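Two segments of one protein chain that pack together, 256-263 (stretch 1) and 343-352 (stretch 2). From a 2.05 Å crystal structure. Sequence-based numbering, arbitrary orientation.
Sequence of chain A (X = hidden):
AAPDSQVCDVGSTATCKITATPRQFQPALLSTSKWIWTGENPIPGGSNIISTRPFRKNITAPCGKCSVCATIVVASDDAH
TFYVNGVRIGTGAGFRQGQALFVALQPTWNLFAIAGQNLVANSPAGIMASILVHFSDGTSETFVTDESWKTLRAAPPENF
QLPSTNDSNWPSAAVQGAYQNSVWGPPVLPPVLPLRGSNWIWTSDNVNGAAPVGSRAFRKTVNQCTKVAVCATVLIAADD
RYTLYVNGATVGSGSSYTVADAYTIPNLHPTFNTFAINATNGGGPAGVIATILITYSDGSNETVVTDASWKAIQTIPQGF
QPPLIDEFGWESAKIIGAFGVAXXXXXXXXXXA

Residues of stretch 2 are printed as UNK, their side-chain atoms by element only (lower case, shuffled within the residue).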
# COMPACT_ATOMS: atom_id res chain seq x y z
N SER A 256 7.60 -27.85 -15.10
CA SER A 256 7.84 -27.94 -16.53
C SER A 256 8.28 -26.59 -17.06
O SER A 256 7.68 -25.56 -16.73
CB SER A 256 6.58 -28.41 -17.27
OG SER A 256 6.83 -28.42 -18.67
N TYR A 257 9.32 -26.59 -17.89
CA TYR A 257 9.71 -25.39 -18.61
C TYR A 257 9.25 -25.44 -20.07
O TYR A 257 9.63 -24.57 -20.85
CB TYR A 257 11.22 -25.15 -18.52
CG TYR A 257 12.11 -26.35 -18.83
CD1 TYR A 257 12.55 -26.59 -20.12
CD2 TYR A 257 12.52 -27.22 -17.82
CE1 TYR A 257 13.38 -27.68 -20.41
CE2 TYR A 257 13.33 -28.31 -18.10
CZ TYR A 257 13.77 -28.53 -19.39
OH TYR A 257 14.58 -29.62 -19.66
N THR A 258 8.44 -26.43 -20.44
CA THR A 258 7.84 -26.46 -21.76
C THR A 258 6.33 -26.32 -21.75
O THR A 258 5.74 -26.04 -22.80
CB THR A 258 8.20 -27.77 -22.48
OG1 THR A 258 7.78 -28.88 -21.69
CG2 THR A 258 9.72 -27.86 -22.71
N VAL A 259 5.69 -26.50 -20.60
CA VAL A 259 4.24 -26.34 -20.47
C VAL A 259 4.00 -25.39 -19.31
O VAL A 259 4.27 -25.75 -18.15
CB VAL A 259 3.53 -27.69 -20.25
CG1 VAL A 259 2.03 -27.47 -20.06
CG2 VAL A 259 3.81 -28.64 -21.43
N ALA A 260 3.52 -24.18 -19.61
CA ALA A 260 3.29 -23.17 -18.58
C ALA A 260 1.98 -23.43 -17.84
O ALA A 260 1.05 -24.05 -18.37
CB ALA A 260 3.27 -21.77 -19.19
N ASP A 261 1.90 -22.92 -16.62
CA ASP A 261 0.70 -23.03 -15.79
C ASP A 261 0.04 -21.66 -15.65
O ASP A 261 0.73 -20.65 -15.53
CB ASP A 261 1.04 -23.57 -14.41
CG ASP A 261 1.78 -24.89 -14.50
OD1 ASP A 261 1.31 -25.76 -15.26
OD2 ASP A 261 2.84 -25.04 -13.84
N ALA A 262 -1.30 -21.64 -15.64
CA ALA A 262 -2.07 -20.42 -15.46
C ALA A 262 -2.99 -20.56 -14.25
O ALA A 262 -3.56 -21.63 -14.01
CB ALA A 262 -2.89 -20.07 -16.71
N TYR A 263 -3.13 -19.46 -13.51
CA TYR A 263 -3.92 -19.43 -12.29
C TYR A 263 -4.79 -18.18 -12.25
O TYR A 263 -4.42 -17.13 -12.78
CB TYR A 263 -3.04 -19.43 -11.03
CG TYR A 263 -2.09 -20.60 -10.97
CD1 TYR A 263 -2.50 -21.82 -10.43
CD2 TYR A 263 -0.79 -20.50 -11.45
CE1 TYR A 263 -1.64 -22.91 -10.37
CE2 TYR A 263 0.09 -21.58 -11.38
CZ TYR A 263 -0.35 -22.78 -10.84
OH TYR A 263 0.50 -23.85 -10.78
N UNK A 343 18.23 -21.64 -23.77
CA UNK A 343 17.91 -22.94 -24.38
C UNK A 343 16.41 -23.24 -24.45
O UNK A 343 16.05 -24.21 -25.11
c UNK A 343 18.68 -21.79 -22.38
c UNK A 343 18.48 -23.26 -22.09
c UNK A 343 18.60 -23.93 -23.44
N UNK A 344 15.56 -22.42 -23.83
CA UNK A 344 14.14 -22.76 -23.77
C UNK A 344 13.40 -22.44 -25.06
O UNK A 344 12.44 -23.14 -25.41
c UNK A 344 15.43 -19.97 -20.89
n UNK A 344 15.24 -23.26 -19.55
c UNK A 344 15.69 -21.97 -19.54
c UNK A 344 16.29 -19.32 -20.00
c UNK A 344 16.56 -21.32 -18.66
c UNK A 344 14.29 -22.27 -21.33
c UNK A 344 16.84 -20.00 -18.90
c UNK A 344 15.12 -21.32 -20.66
c UNK A 344 14.40 -23.44 -20.62
c UNK A 344 13.49 -22.06 -22.58
N UNK A 345 13.82 -21.41 -25.79
CA UNK A 345 13.14 -21.13 -27.04
C UNK A 345 11.77 -20.49 -26.84
O UNK A 345 11.38 -20.08 -25.74
N UNK A 346 11.02 -20.41 -27.94
CA UNK A 346 9.74 -19.72 -27.96
C UNK A 346 8.54 -20.66 -27.98
O UNK A 346 7.40 -20.19 -28.09
c UNK A 346 9.67 -18.77 -29.16
N UNK A 347 8.75 -21.98 -27.90
CA UNK A 347 7.69 -22.96 -28.06
C UNK A 347 6.84 -23.29 -26.85
O UNK A 347 6.05 -24.24 -26.91
N UNK A 348 6.95 -22.55 -25.75
CA UNK A 348 6.15 -22.81 -24.55
C UNK A 348 4.68 -23.08 -24.87
O UNK A 348 4.03 -22.29 -25.56
c UNK A 348 8.02 -21.77 -20.87
c UNK A 348 6.24 -21.61 -23.59
c UNK A 348 5.60 -21.88 -22.21
s UNK A 348 6.65 -22.91 -21.16
N UNK A 349 4.15 -24.18 -24.36
CA UNK A 349 2.72 -24.43 -24.44
C UNK A 349 2.01 -23.58 -23.39
O UNK A 349 2.23 -23.75 -22.18
c UNK A 349 3.09 -26.77 -25.33
c UNK A 349 0.89 -26.13 -24.25
c UNK A 349 2.40 -25.92 -24.24
N UNK A 350 1.16 -22.66 -23.84
CA UNK A 350 0.45 -21.73 -22.96
C UNK A 350 -1.03 -22.10 -22.97
O UNK A 350 -1.59 -22.34 -24.05
c UNK A 350 2.14 -19.91 -23.41
c UNK A 350 2.47 -18.60 -24.14
c UNK A 350 0.64 -20.28 -23.43
c UNK A 350 -0.19 -19.33 -22.56
N UNK A 351 -1.71 -22.14 -21.82
CA UNK A 351 -3.16 -22.41 -21.82
C UNK A 351 -3.92 -21.39 -22.64
O UNK A 351 -3.57 -20.21 -22.69
c UNK A 351 -2.25 -22.60 -19.59
c UNK A 351 -3.54 -22.33 -20.33
c UNK A 351 -1.19 -21.95 -20.45
N UNK A 352 -4.98 -21.86 -23.30
CA UNK A 352 -5.85 -20.99 -24.07
C UNK A 352 -6.61 -20.03 -23.15
O UNK A 352 -7.00 -20.38 -22.04
o UNK A 352 -6.18 -22.71 -25.73
c UNK A 352 -6.86 -21.82 -24.86
O HOH W 1 9.93 -23.92 -23.47
O HOH W 2 6.78 -26.45 -25.30
O HOH W 3 0.19 -24.83 -20.73

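Position 343 carries three side-chain carbons that close a ring onto the backbone N, and none of them reaches stretch 1; this is Pro343, preceded by a cis peptide bond. Position 344 has one carbon followed by fused five- and six-membered rings holding eight carbons and one nitrogen, and the ring system meets the ring of Tyr257; only the indole of tryptophan provides such a group. In Trp344 the CA-to-CB bond points sideways, but the ring end comes nearer, and CD1 lies 3.7 Å from CD1 of Tyr257. The pair is an offset edge-to-face arrangement, the edge of Trp344 toward the face of Tyr257, with planes at 68°.

Position 345 has no side-chain atoms and is Gly345, whose positive phi of 75° by itself favours glycine. At position 346 a single carbon, far from stretch 1, makes Ala346. Position 347 again lacks a side chain and is Gly347. Here the geometry does not demand glycine, since there is room for a CB; its O is joined to Thr258 O by a water that donates to both.

The side chain at position 348 is an unbranched run of two carbons, a sulfur and a terminal carbon; the sulfur and terminal carbon lie against the backbone of Tyr257 and Thr258, and the sulfur identifies Met348. With chi angles t, p, p it folds along the backbone of stretch 1: CE is 3.2 Å from Tyr257 O, SD is 3.5 Å from Thr258 C, and CG is 3.8 Å from Ala260 CB. Position 349 shows one carbon bearing two more, a short fork that packs near Val259 and fits Val349; its CB lies 4.2 Å from Val259 CG2.

Four carbons at position 350, forked at the first with one arm two carbons long, on a CA-to-CB bond that points away from stretch 1, define Ile350. At position 351 three carbons again close onto the backbone N, and the ring lies against Ala260 O and Ala262 CB. This is Pro351, whose CD sits 3.7 Å from Ala260 O and whose CG sits 3.9 Å from Ala262 CB. One carbon and one oxygen at position 352, out of reach of stretch 1, give Ser352.

The contact is fastened by a single beta bridge between Val259 and Val349. Val349 N donates to Thr258 O at 2.9 Å and Ala260 N donates to Val349 O at 2.9 Å, so Val349 uses both its backbone polar groups. Apolar packing extends the contact from Tyr257 and Trp344, through Met348 against Ala260, to Pro351 against Ala262. Waters bridge carbonyl pairs that lack a direct donor between them, including Ala260 O with Val349 O.

Stretch 2, residues 343-352: PWGAGMVIPS
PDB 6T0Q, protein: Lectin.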